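Local coordinates for protein lysyl oxidase (Pichia pastoris, PDB 1W7C) that probably oxidises primary amines, peptidyl lysine among them, to aldehydes, as a homodimeric copper amine oxidase using copper and topaquinone, at residues G290-A294 with C400-N404; W304-F309 with F446-L452; D407-L411 with I421-P425. One frame throughout, in Å; residues are numbered along the deposited sequence.

Contact 1: G290-A294 with C400-N404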
ATOM      1  N   GLY A 290      17.202  20.817  12.426  1.00 21.66           N
ATOM      2  CA  GLY A 290      16.351  20.622  13.574  1.00 22.43           C
ATOM      3  C   GLY A 290      14.931  20.242  13.214  1.00 17.68           C
ATOM      4  O   GLY A 290      14.553  19.991  12.052  1.00 19.21           O
ATOM      5  N   ARG A 291      14.108  20.181  14.248  1.00 18.85           N
ATOM      6  CA  ARG A 291      12.771  19.600  14.212  1.00 18.77           C
ATOM      7  C   ARG A 291      11.772  20.603  13.653  1.00 17.41           C
ATOM      8  O   ARG A 291      11.825  21.802  13.944  1.00 17.93           O
ATOM      9  CB  ARG A 291      12.420  19.239  15.626  1.00 16.99           C
ATOM     10  CG  ARG A 291      11.051  18.612  15.792  1.00 16.95           C
ATOM     11  CD  ARG A 291      10.664  18.441  17.225  1.00 17.42           C
ATOM     12  NE  ARG A 291      11.431  17.402  17.894  1.00 17.18           N
ATOM     13  CZ  ARG A 291      11.257  17.078  19.177  1.00 20.31           C
ATOM     14  NH1 ARG A 291      10.430  17.787  19.920  1.00 19.97           N
ATOM     15  NH2 ARG A 291      11.938  16.076  19.729  1.00 21.62           N
ATOM     16  N   ARG A 292      10.836  20.088  12.857  1.00 17.33           N
ATOM     17  CA  ARG A 292       9.880  20.934  12.114  1.00 17.38           C
ATOM     18  C   ARG A 292       8.399  20.807  12.502  1.00 17.15           C
ATOM     19  O   ARG A 292       7.533  21.364  11.821  1.00 17.86           O
ATOM     20  CB  ARG A 292      10.043  20.719  10.592  1.00 17.35           C
ATOM     21  CG  ARG A 292      11.491  20.788  10.126  1.00 18.95           C
ATOM     22  CD  ARG A 292      11.717  21.022   8.678  1.00 19.14           C
ATOM     23  NE  ARG A 292      10.776  20.231   7.877  1.00 16.90           N
ATOM     24  CZ  ARG A 292      10.133  20.673   6.802  1.00 17.26           C
ATOM     25  NH1 ARG A 292      10.438  21.855   6.259  1.00 17.95           N
ATOM     26  NH2 ARG A 292       9.175  19.905   6.276  1.00 17.10           N
ATOM     27  N   TRP A 293       8.145  20.066  13.584  1.00 15.65           N
ATOM     28  CA  TRP A 293       6.850  19.990  14.238  1.00 16.56           C
ATOM     29  C   TRP A 293       7.000  20.578  15.641  1.00 17.31           C
ATOM     30  O   TRP A 293       8.074  20.597  16.216  1.00 17.22           O
ATOM     31  CB  TRP A 293       6.313  18.541  14.273  1.00 15.95           C
ATOM     32  CG  TRP A 293       7.238  17.529  14.890  1.00 16.01           C
ATOM     33  CD1 TRP A 293       8.185  16.792  14.247  1.00 16.03           C
ATOM     34  CD2 TRP A 293       7.261  17.090  16.266  1.00 15.46           C
ATOM     35  NE1 TRP A 293       8.836  15.968  15.137  1.00 16.46           N
ATOM     36  CE2 TRP A 293       8.304  16.138  16.383  1.00 15.98           C
ATOM     37  CE3 TRP A 293       6.560  17.455  17.424  1.00 16.61           C
ATOM     38  CZ2 TRP A 293       8.606  15.509  17.577  1.00 17.97           C
ATOM     39  CZ3 TRP A 293       6.864  16.827  18.609  1.00 18.72           C
ATOM     40  CH2 TRP A 293       7.892  15.876  18.683  1.00 18.49           C
ATOM     41  N   ALA A 294       5.904  21.097  16.159  1.00 16.73           N
ATOM     42  CA  ALA A 294       5.843  21.748  17.469  1.00 17.82           C
ATOM     43  C   ALA A 294       4.774  21.097  18.325  1.00 16.70           C
ATOM     44  O   ALA A 294       3.915  20.377  17.830  1.00 16.84           O
ATOM     45  CB  ALA A 294       5.572  23.234  17.320  1.00 19.19           C
ATOM     46  N   CYS A 400       5.482   7.956  19.843  1.00 14.63           N
ATOM     47  CA  CYS A 400       6.512   8.813  19.273  1.00 15.43           C
ATOM     48  C   CYS A 400       5.956   9.609  18.117  1.00 14.54           C
ATOM     49  O   CYS A 400       4.970   9.200  17.466  1.00 15.43           O
ATOM     50  CB  CYS A 400       7.750   8.016  18.804  1.00 15.89           C
ATOM     51  SG  CYS A 400       7.432   7.036  17.299  1.00 16.28           S
ATOM     52  N   VAL A 401       6.609  10.740  17.872  1.00 15.17           N
ATOM     53  CA  VAL A 401       6.289  11.643  16.802  1.00 14.21           C
ATOM     54  C   VAL A 401       7.548  11.944  16.016  1.00 15.62           C
ATOM     55  O   VAL A 401       8.570  12.283  16.601  1.00 15.08           O
ATOM     56  CB  VAL A 401       5.702  12.943  17.384  1.00 16.07           C
ATOM     57  CG1 VAL A 401       5.347  13.934  16.258  1.00 16.79           C
ATOM     58  CG2 VAL A 401       4.474  12.628  18.294  1.00 19.20           C
ATOM     59  N   PHE A 402       7.512  11.793  14.701  1.00 14.42           N
ATOM     60  CA  PHE A 402       8.665  12.051  13.868  1.00 14.32           C
ATOM     61  C   PHE A 402       8.280  12.513  12.482  1.00 13.36           C
ATOM     62  O   PHE A 402       7.201  12.189  11.971  1.00 14.50           O
ATOM     63  CB  PHE A 402       9.623  10.840  13.772  1.00 14.04           C
ATOM     64  CG  PHE A 402       9.027   9.612  13.113  1.00 13.68           C
ATOM     65  CD1 PHE A 402       8.300   8.706  13.859  1.00 15.12           C
ATOM     66  CD2 PHE A 402       9.242   9.360  11.762  1.00 15.34           C
ATOM     67  CE1 PHE A 402       7.772   7.558  13.280  1.00 15.18           C
ATOM     68  CE2 PHE A 402       8.718   8.204  11.173  1.00 16.28           C
ATOM     69  CZ  PHE A 402       7.988   7.313  11.932  1.00 15.31           C
ATOM     70  N   GLU A 403       9.176  13.287  11.877  1.00 13.87           N
ATOM     71  CA  GLU A 403       9.030  13.688  10.493  1.00 13.70           C
ATOM     72  C   GLU A 403       9.854  12.756   9.603  1.00 14.29           C
ATOM     73  O   GLU A 403      11.046  12.590   9.770  1.00 17.95           O
ATOM     74  CB  GLU A 403       9.464  15.130  10.286  1.00 14.17           C
ATOM     75  CG  GLU A 403       9.054  15.637   8.896  1.00 14.64           C
ATOM     76  CD  GLU A 403       9.395  17.102   8.656  1.00 14.41           C
ATOM     77  OE1 GLU A 403      10.472  17.568   9.102  1.00 16.29           O
ATOM     78  OE2 GLU A 403       8.578  17.768   7.973  1.00 15.70           O
ATOM     79  N   ASN A 404       9.185  12.068   8.691  1.00 14.06           N
ATOM     80  CA  ASN A 404       9.885  11.241   7.716  1.00 13.99           C
ATOM     81  C   ASN A 404      10.153  12.026   6.447  1.00 14.87           C
ATOM     82  O   ASN A 404       9.454  12.997   6.169  1.00 15.23           O
ATOM     83  CB  ASN A 404       9.087   9.966   7.371  1.00 14.57           C
ATOM     84  CG  ASN A 404       9.934   8.913   6.691  1.00 15.79           C
ATOM     85  OD1 ASN A 404      11.155   8.802   6.964  1.00 17.78           O
ATOM     86  ND2 ASN A 404       9.314   8.104   5.808  1.00 16.27           N
TER
HETATM   87  O   HOH W   1      10.992  17.525  11.818  1.00 17.50           O
HETATM   88  O   HOH W   2      11.102  14.366  14.110  1.00 17.69           O
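A bidentate salt bridge and an indole-on-valine contact, Arg-292 with Glu-403 and Trp-293 with Val-401, fasten the loop ahead of strand 294-296 to strand 391-405 in a buried part of the enzyme domain. The guanidinium meets the carboxylate side-on: Arg-292 NE donates to Glu-403 OE1 at 2.9 Å, nearly straight, and Arg-292 NH2 to Glu-403 OE2 at 2.8 Å. Both oxygens lie close to the guanidinium plane, and the two flat groups are only 22° apart. OE1 receives NE on its syn lone pair, whereas the approach to OE2, also syn, is tilted out of the carboxylate plane. A bend at chi3 (-42°) brings the NE/NH2 edge of the arginine round to Glu-403, whose own chain is extended beyond CG. One water accepts from Arg-292 N and donates to Glu-403 OE1, tying the loop backbone to the same carboxylate.

This is the beta-sandwich of the copper amine oxidase catalytic domain, and here it borders the dimer partner: Arg-292 NH1 forms a salt bridge with Asp-278 of the second subunit. Two charges thus share the arginine, which probably stabilises its buried positive charge.

Trp-293 presents a face to Val-401. CG1 sits 3.6 Å from the centroid of the six-membered ring and 9° off its normal, a CH-pi contact, while CD of Arg-291 covers the opposite face. At the indole edge, a second water accepts from Trp-293 NE1 at 3.0 Å and from Glu-403 N at 3.1 Å, bridging side chain to strand.

Contact 2: W304-F309 with F446-L452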
ATOM      1  N   TRP A 304       2.084  20.749  12.799  1.00 15.31           N
ATOM      2  CA  TRP A 304       3.036  20.478  11.745  1.00 15.81           C
ATOM      3  C   TRP A 304       2.461  20.932  10.415  1.00 16.12           C
ATOM      4  O   TRP A 304       1.450  20.399   9.974  1.00 15.09           O
ATOM      5  CB  TRP A 304       3.405  19.004  11.687  1.00 16.62           C
ATOM      6  CG  TRP A 304       4.269  18.634  10.501  1.00 14.98           C
ATOM      7  CD1 TRP A 304       5.628  18.740  10.400  1.00 15.33           C
ATOM      8  CD2 TRP A 304       3.826  18.030   9.278  1.00 15.50           C
ATOM      9  NE1 TRP A 304       6.062  18.294   9.183  1.00 15.52           N
ATOM     10  CE2 TRP A 304       4.984  17.837   8.470  1.00 14.02           C
ATOM     11  CE3 TRP A 304       2.592  17.657   8.762  1.00 14.09           C
ATOM     12  CZ2 TRP A 304       4.914  17.298   7.184  1.00 14.79           C
ATOM     13  CZ3 TRP A 304       2.548  17.136   7.492  1.00 14.40           C
ATOM     14  CH2 TRP A 304       3.680  16.939   6.732  1.00 14.18           C
ATOM     15  N   MET A 305       3.152  21.870   9.754  1.00 14.42           N
ATOM     16  CA  MET A 305       2.819  22.233   8.367  1.00 15.20           C
ATOM     17  C   MET A 305       1.317  22.406   8.152  1.00 14.55           C
ATOM     18  O   MET A 305       0.766  21.915   7.178  1.00 16.15           O
ATOM     19  CB  MET A 305       3.419  21.218   7.385  1.00 15.28           C
ATOM     20  CG  MET A 305       4.904  21.056   7.555  1.00 15.73           C
ATOM     21  SD  MET A 305       5.800  22.613   7.253  1.00 18.49           S
ATOM     22  CE  MET A 305       7.223  22.312   8.250  1.00 17.96           C
ATOM     23  N   ASP A 306       0.715  23.215   9.034  1.00 14.85           N
ATOM     24  CA  ASP A 306      -0.687  23.627   9.006  1.00 16.32           C
ATOM     25  C   ASP A 306      -1.674  22.588   9.528  1.00 15.17           C
ATOM     26  O   ASP A 306      -2.881  22.831   9.474  1.00 16.38           O
ATOM     27  CB  ASP A 306      -1.136  24.155   7.631  1.00 16.44           C
ATOM     28  CG  ASP A 306      -0.558  25.508   7.300  1.00 19.12           C
ATOM     29  OD1 ASP A 306      -0.510  25.846   6.097  1.00 23.22           O
ATOM     30  OD2 ASP A 306      -0.188  26.277   8.175  1.00 24.42           O
ATOM     31  N   TRP A 307      -1.181  21.436   9.983  1.00 14.96           N
ATOM     32  CA  TRP A 307      -2.000  20.479  10.723  1.00 15.63           C
ATOM     33  C   TRP A 307      -1.955  20.802  12.214  1.00 15.03           C
ATOM     34  O   TRP A 307      -0.938  21.259  12.733  1.00 16.75           O
ATOM     35  CB  TRP A 307      -1.474  19.070  10.550  1.00 15.24           C
ATOM     36  CG  TRP A 307      -1.648  18.455   9.206  1.00 13.97           C
ATOM     37  CD1 TRP A 307      -0.759  18.449   8.193  1.00 14.54           C
ATOM     38  CD2 TRP A 307      -2.732  17.642   8.775  1.00 13.39           C
ATOM     39  NE1 TRP A 307      -1.205  17.680   7.146  1.00 14.99           N
ATOM     40  CE2 TRP A 307      -2.428  17.165   7.482  1.00 13.73           C
ATOM     41  CE3 TRP A 307      -3.952  17.258   9.345  1.00 13.84           C
ATOM     42  CZ2 TRP A 307      -3.288  16.298   6.773  1.00 14.57           C
ATOM     43  CZ3 TRP A 307      -4.788  16.434   8.657  1.00 13.85           C
ATOM     44  CH2 TRP A 307      -4.469  15.981   7.373  1.00 15.39           C
ATOM     45  N   GLY A 308      -3.055  20.501  12.889  1.00 14.92           N
ATOM     46  CA  GLY A 308      -3.113  20.536  14.332  1.00 15.39           C
ATOM     47  C   GLY A 308      -4.010  19.418  14.841  1.00 15.53           C
ATOM     48  O   GLY A 308      -4.964  19.023  14.157  1.00 15.76           O
ATOM     49  N   PHE A 309      -3.737  18.929  16.049  1.00 14.52           N
ATOM     50  CA  PHE A 309      -4.574  17.910  16.687  1.00 14.51           C
ATOM     51  C   PHE A 309      -4.157  17.708  18.134  1.00 13.78           C
ATOM     52  O   PHE A 309      -3.044  18.044  18.499  1.00 13.57           O
ATOM     53  CB  PHE A 309      -4.565  16.552  15.938  1.00 14.57           C
ATOM     54  CG  PHE A 309      -3.199  15.956  15.742  1.00 14.61           C
ATOM     55  CD1 PHE A 309      -2.514  16.177  14.558  1.00 15.53           C
ATOM     56  CD2 PHE A 309      -2.555  15.240  16.756  1.00 15.01           C
ATOM     57  CE1 PHE A 309      -1.228  15.667  14.374  1.00 16.50           C
ATOM     58  CE2 PHE A 309      -1.269  14.711  16.566  1.00 15.63           C
ATOM     59  CZ  PHE A 309      -0.613  14.937  15.383  1.00 15.64           C
ATOM     60  N   PHE A 446       0.716  12.029   8.124  1.00 12.84           N
ATOM     61  CA  PHE A 446       0.103  13.247   7.631  1.00 13.60           C
ATOM     62  C   PHE A 446       0.952  13.868   6.507  1.00 12.70           C
ATOM     63  O   PHE A 446       2.161  13.929   6.645  1.00 13.29           O
ATOM     64  CB  PHE A 446      -0.030  14.297   8.759  1.00 13.83           C
ATOM     65  CG  PHE A 446      -0.884  13.833   9.947  1.00 14.08           C
ATOM     66  CD1 PHE A 446      -0.358  12.988  10.917  1.00 14.21           C
ATOM     67  CD2 PHE A 446      -2.167  14.282  10.104  1.00 14.91           C
ATOM     68  CE1 PHE A 446      -1.104  12.597  12.007  1.00 18.16           C
ATOM     69  CE2 PHE A 446      -2.926  13.869  11.179  1.00 17.03           C
ATOM     70  CZ  PHE A 446      -2.418  13.023  12.096  1.00 17.24           C
ATOM     71  N   PHE A 447       0.283  14.279   5.433  1.00 13.33           N
ATOM     72  CA  PHE A 447       0.948  14.786   4.221  1.00 13.01           C
ATOM     73  C   PHE A 447       0.707  16.280   4.021  1.00 14.08           C
ATOM     74  O   PHE A 447      -0.276  16.856   4.535  1.00 13.32           O
ATOM     75  CB  PHE A 447       0.418  14.039   3.014  1.00 13.75           C
ATOM     76  CG  PHE A 447       0.774  12.556   2.971  1.00 12.19           C
ATOM     77  CD1 PHE A 447       1.814  12.102   2.173  1.00 12.66           C
ATOM     78  CD2 PHE A 447       0.052  11.629   3.720  1.00 13.64           C
ATOM     79  CE1 PHE A 447       2.097  10.746   2.096  1.00 13.06           C
ATOM     80  CE2 PHE A 447       0.333  10.291   3.643  1.00 15.26           C
ATOM     81  CZ  PHE A 447       1.370   9.849   2.823  1.00 12.92           C
ATOM     82  N   LEU A 448       1.542  16.910   3.205  1.00 13.99           N
ATOM     83  CA  LEU A 448       1.509  18.374   3.037  1.00 14.10           C
ATOM     84  C   LEU A 448       0.181  18.869   2.372  1.00 13.19           C
ATOM     85  O   LEU A 448      -0.136  20.051   2.536  1.00 14.85           O
ATOM     86  CB  LEU A 448       2.682  18.840   2.209  1.00 14.45           C
ATOM     87  CG  LEU A 448       4.029  18.773   2.891  1.00 14.52           C
ATOM     88  CD1 LEU A 448       5.131  19.176   1.886  1.00 16.45           C
ATOM     89  CD2 LEU A 448       4.134  19.678   4.122  1.00 16.30           C
ATOM     90  N   ASP A 449      -0.517  18.032   1.616  1.00 14.25           N
ATOM     91  CA  ASP A 449      -1.693  18.473   0.896  1.00 14.59           C
ATOM     92  C   ASP A 449      -2.978  18.418   1.732  1.00 14.21           C
ATOM     93  O   ASP A 449      -4.021  18.872   1.247  1.00 14.82           O
ATOM     94  CB  ASP A 449      -1.928  17.603  -0.332  1.00 14.57           C
ATOM     95  CG  ASP A 449      -2.286  16.185   0.029  1.00 14.47           C
ATOM     96  OD1 ASP A 449      -3.340  15.669  -0.442  1.00 15.63           O
ATOM     97  OD2 ASP A 449      -1.547  15.573   0.847  1.00 13.79           O
ATOM     98  N   GLY A 450      -2.934  17.783   2.912  1.00 13.93           N
ATOM     99  CA  GLY A 450      -4.125  17.530   3.695  1.00 14.58           C
ATOM    100  C   GLY A 450      -4.596  16.067   3.708  1.00 13.79           C
ATOM    101  O   GLY A 450      -5.666  15.758   4.241  1.00 13.81           O
ATOM    102  N   THR A 451      -3.777  15.154   3.155  1.00 12.65           N
ATOM    103  CA  THR A 451      -4.094  13.714   3.219  1.00 12.30           C
ATOM    104  C   THR A 451      -3.560  13.136   4.503  1.00 12.11           C
ATOM    105  O   THR A 451      -2.486  13.520   4.927  1.00 13.07           O
ATOM    106  CB  THR A 451      -3.467  12.997   2.019  1.00 13.40           C
ATOM    107  OG1 THR A 451      -4.113  13.447   0.814  1.00 14.23           O
ATOM    108  CG2 THR A 451      -3.585  11.471   2.051  1.00 14.21           C
ATOM    109  N   LEU A 452      -4.257  12.184   5.090  1.00 13.00           N
ATOM    110  CA  LEU A 452      -3.809  11.413   6.237  1.00 13.79           C
ATOM    111  C   LEU A 452      -3.935   9.920   5.893  1.00 12.66           C
ATOM    112  O   LEU A 452      -4.931   9.506   5.332  1.00 15.38           O
ATOM    113  CB  LEU A 452      -4.724  11.729   7.449  0.70 17.67           C
ATOM    114  CG  LEU A 452      -4.695  10.836   8.701  0.70 16.80           C
ATOM    115  CD1 LEU A 452      -3.290  10.776   9.287  0.70 14.95           C
ATOM    116  CD2 LEU A 452      -5.711  11.391   9.733  0.70 26.83           C
TER
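Trp-307, Phe-309 and Phe-446 form an aromatic cluster where two tight turns of the catalytic domain meet: a type I' turn, Trp-304 to Trp-307, closing the hairpin of strands 301-304 and 307-314, and a type I turn, Phe-447 to Gly-450, in the connection between strands 440-446 and 452-458. Among the ring contacts, Phe-446 points an edge at the face of Trp-307; its centroid lies 4.9 Å from that of the six-membered ring, with planes at 74°, a T-shaped pair. Phe-446 CB adds a CH-pi contact over the five-membered ring. Toward Phe-309 the planes are nearly parallel, but slid so far that they barely overlap; CE1 of Phe-309 rests over the rim of one Phe-446 face.

Apolar packing is concentrated on Leu-448. Its CD2 lies 3.7 Å from Met-305 CB, the two side chains running side by side, and 3.8 Å from Trp-304 CH2, where the side chains cross at about a right angle. The polar end of Trp-304 is turned elsewhere, to Glu-403.

The hydrogen bonding converges on Phe-447 O. Gly-450 N approaches one face of the carbonyl plane, closing the turn; from the opposite face Trp-307 NE1 donates at 2.9 Å (N-H...O 161°). Replacing Trp-307 with a phenylalanine would probably leave Phe-447 O without its indole donor and open a gap beside Gly-450, where CZ2 now packs. In the bond itself the oxygen lies exactly in the indole plane, but NE1 of Trp-307 stands 38° out of the carbonyl plane.

Contact 3: D407-L411 with I421-P425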
ATOM      1  N   ASP A 407      10.323   8.109   0.440  1.00 15.69           N
ATOM      2  CA  ASP A 407      11.284   7.678  -0.566  1.00 20.50           C
ATOM      3  C   ASP A 407      10.941   8.106  -1.996  1.00 17.93           C
ATOM      4  O   ASP A 407      11.671   7.788  -2.911  1.00 27.48           O
ATOM      5  CB  ASP A 407      11.507   6.153  -0.496  1.00 27.37           C
ATOM      6  CG  ASP A 407      10.297   5.319  -0.961  1.00 33.95           C
ATOM      7  OD1 ASP A 407       9.425   5.813  -1.679  1.00 31.33           O
ATOM      8  OD2 ASP A 407      10.162   4.104  -0.659  1.00 25.42           O
ATOM      9  N   TYR A 408       9.871   8.860  -2.145  1.00 14.51           N
ATOM     10  CA  TYR A 408       9.393   9.376  -3.435  1.00 14.56           C
ATOM     11  C   TYR A 408       8.926  10.822  -3.185  1.00 14.40           C
ATOM     12  O   TYR A 408       8.439  11.160  -2.081  1.00 15.36           O
ATOM     13  CB  TYR A 408       8.247   8.508  -3.997  1.00 14.15           C
ATOM     14  CG  TYR A 408       7.025   8.568  -3.138  1.00 14.59           C
ATOM     15  CD1 TYR A 408       6.927   7.828  -1.969  1.00 15.31           C
ATOM     16  CD2 TYR A 408       5.950   9.372  -3.486  1.00 14.31           C
ATOM     17  CE1 TYR A 408       5.797   7.896  -1.158  1.00 15.38           C
ATOM     18  CE2 TYR A 408       4.821   9.438  -2.695  1.00 15.04           C
ATOM     19  CZ  TYR A 408       4.744   8.717  -1.528  1.00 15.52           C
ATOM     20  OH  TYR A 408       3.650   8.883  -0.721  1.00 16.33           O
ATOM     21  N   SER A 409       9.075  11.650  -4.203  1.00 14.39           N
ATOM     22  CA  SER A 409       8.632  13.030  -4.111  1.00 15.37           C
ATOM     23  C   SER A 409       7.099  13.133  -4.074  1.00 13.37           C
ATOM     24  O   SER A 409       6.397  12.206  -4.471  1.00 14.54           O
ATOM     25  CB  SER A 409       9.290  13.884  -5.231  0.80 15.70           C
ATOM     26  OG  SER A 409       8.481  13.868  -6.376  0.80 16.18           O
ATOM     27  N   LEU A 410       6.568  14.242  -3.565  1.00 14.24           N
ATOM     28  CA  LEU A 410       5.110  14.370  -3.484  1.00 14.57           C
ATOM     29  C   LEU A 410       4.510  14.550  -4.870  1.00 13.54           C
ATOM     30  O   LEU A 410       3.446  14.022  -5.151  1.00 14.71           O
ATOM     31  CB  LEU A 410       4.720  15.516  -2.534  1.00 14.54           C
ATOM     32  CG  LEU A 410       3.203  15.701  -2.326  1.00 16.08           C
ATOM     33  CD1 LEU A 410       2.542  14.442  -1.794  1.00 18.19           C
ATOM     34  CD2 LEU A 410       3.015  16.852  -1.354  1.00 18.48           C
ATOM     35  N   LEU A 411       5.188  15.323  -5.713  1.00 15.04           N
ATOM     36  CA  LEU A 411       4.790  15.495  -7.110  1.00 15.75           C
ATOM     37  C   LEU A 411       5.991  15.990  -7.911  1.00 15.22           C
ATOM     38  O   LEU A 411       7.034  16.332  -7.351  1.00 16.33           O
ATOM     39  CB  LEU A 411       3.566  16.413  -7.256  1.00 15.64           C
ATOM     40  CG  LEU A 411       3.690  17.891  -6.941  1.00 19.67           C
ATOM     41  CD1 LEU A 411       4.546  18.658  -7.941  1.00 27.06           C
ATOM     42  CD2 LEU A 411       2.324  18.545  -6.878  1.00 20.79           C
ATOM     43  N   ILE A 421       9.851  19.911  -8.785  1.00 16.51           N
ATOM     44  CA  ILE A 421       9.699  18.739  -7.919  1.00 16.89           C
ATOM     45  C   ILE A 421       9.443  19.204  -6.483  1.00 16.07           C
ATOM     46  O   ILE A 421      10.151  20.078  -5.997  1.00 16.75           O
ATOM     47  CB  ILE A 421      10.989  17.805  -7.940  1.00 16.07           C
ATOM     48  CG1 ILE A 421      11.501  17.550  -9.358  1.00 18.52           C
ATOM     49  CG2 ILE A 421      10.705  16.500  -7.197  1.00 16.80           C
ATOM     50  CD1 ILE A 421      12.847  17.012  -9.391  1.00 41.70           C
ATOM     51  N   THR A 422       8.477  18.579  -5.828  1.00 15.11           N
ATOM     52  CA  THR A 422       8.163  18.846  -4.439  1.00 15.35           C
ATOM     53  C   THR A 422       8.507  17.628  -3.612  1.00 15.45           C
ATOM     54  O   THR A 422       8.120  16.524  -3.951  1.00 15.11           O
ATOM     55  CB  THR A 422       6.668  19.154  -4.294  1.00 16.57           C
ATOM     56  OG1 THR A 422       6.380  20.373  -4.996  1.00 17.05           O
ATOM     57  CG2 THR A 422       6.322  19.392  -2.820  1.00 16.66           C
ATOM     58  N   GLN A 423       9.265  17.832  -2.555  1.00 15.05           N
ATOM     59  CA  GLN A 423       9.605  16.781  -1.594  1.00 15.10           C
ATOM     60  C   GLN A 423       8.372  16.338  -0.813  1.00 14.66           C
ATOM     61  O   GLN A 423       7.336  16.993  -0.812  1.00 15.49           O
ATOM     62  CB  GLN A 423      10.720  17.233  -0.634  1.00 15.29           C
ATOM     63  CG  GLN A 423      11.976  17.653  -1.305  1.00 17.47           C
ATOM     64  CD  GLN A 423      12.990  18.089  -0.293  1.00 25.65           C
ATOM     65  OE1 GLN A 423      13.008  19.242   0.085  1.00 31.43           O
ATOM     66  NE2 GLN A 423      13.811  17.172   0.175  1.00 28.69           N
ATOM     67  N   ASN A 424       8.520  15.224  -0.122  1.00 15.80           N
ATOM     68  CA  ASN A 424       7.405  14.573   0.581  1.00 14.64           C
ATOM     69  C   ASN A 424       7.760  14.248   2.041  1.00 14.45           C
ATOM     70  O   ASN A 424       7.797  13.106   2.434  1.00 14.37           O
ATOM     71  CB  ASN A 424       7.051  13.288  -0.179  1.00 14.99           C
ATOM     72  CG  ASN A 424       5.702  12.710   0.142  1.00 14.28           C
ATOM     73  OD1 ASN A 424       4.860  13.299   0.828  1.00 15.81           O
ATOM     74  ND2 ASN A 424       5.454  11.522  -0.434  1.00 16.32           N
ATOM     75  N   PRO A 425       7.965  15.278   2.847  1.00 13.96           N
ATOM     76  CA  PRO A 425       8.058  15.089   4.300  1.00 13.93           C
ATOM     77  C   PRO A 425       6.684  14.822   4.873  1.00 13.48           C
ATOM     78  O   PRO A 425       5.698  15.389   4.425  1.00 14.03           O
ATOM     79  CB  PRO A 425       8.565  16.432   4.790  1.00 15.70           C
ATOM     80  CG  PRO A 425       7.938  17.399   3.811  1.00 16.60           C
ATOM     81  CD  PRO A 425       8.066  16.704   2.480  1.00 15.49           C
TER
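Asn-424 and Tyr-408 meet amide to ring: ND2 of Asn-424 stands 3.0 Å above one face of the Tyr-408 ring, displaced toward the rim, and the amide and ring planes are 77° apart. The nitrogen is nearest the phenolic end, 3.1 Å from Tyr-408 CZ. Its approach to the hydroxyl is too poorly angled for a hydrogen bond, and its bond to the backbone oxygen, Tyr-408 O, is weak at 3.4 Å. The ring folds back over the amide because CG of Tyr-408 lies between the backbone N and the carbonyl carbon (chi1 65°). Beyond this pair, the tyrosine ring makes a cation-pi contact with Arg-457 of the second subunit.

Leu-410 crosses Asn-424 at about a right angle, with its CD1 3.7 Å from Asn-424 OD1. That approach follows from the leucine's first torsion, which carries CG away from the backbone N. Leu-411 and Thr-422 project to the same face of the sheet; their side chains cross obliquely, bringing CD1 of Leu-411 near the OG1 of Thr-422, a hydroxyl hydrogen-bonded to Arg-687. Ile-421 supplies its CG2 branch to Ser-409, 3.6 Å from the serine CB.

Two backbone bonds tie the segments together. Thr-422 N donates to Leu-411 O at 3.1 Å and 173°, and Leu-410 N to Thr-422 O at 2.8 Å along a more bent path. Gln-423 O, next to Leu-410 CB, is buried without a polar partner. Leu-411 and Thr-422 are an antiparallel hydrogen-bonded pair, at the end where the beta-hairpin of strands 411-415 and 418-433 gives way to loop; given its contacts with the second subunit, this hairpin is probably one of the arms that copper amine oxidases extend over the partner subunit.

The three contacts adjoin within the enzyme domain, and all touch the second subunit. Contacts 1 and 2, with centres about 12 Å apart, share Glu-403: its OE2 receives a probable hydrogen bond from Trp-304 NE1 at 2.8 Å, so the carboxylate of contact 1 also holds a tryptophan of contact 2. Pro-425 links contact 3 to both others, with CB 3.5 Å from Glu-403 OE2 and O 3.4 Å from Trp-304 CH2. Contact 3 is nested in sequence between the segments of contact 2. Contacts 1 and 3 lie away from the copper, topaquinone and calcium sites; in contact 2, the Leu-452 side chain is about 14 Å from a calcium ion.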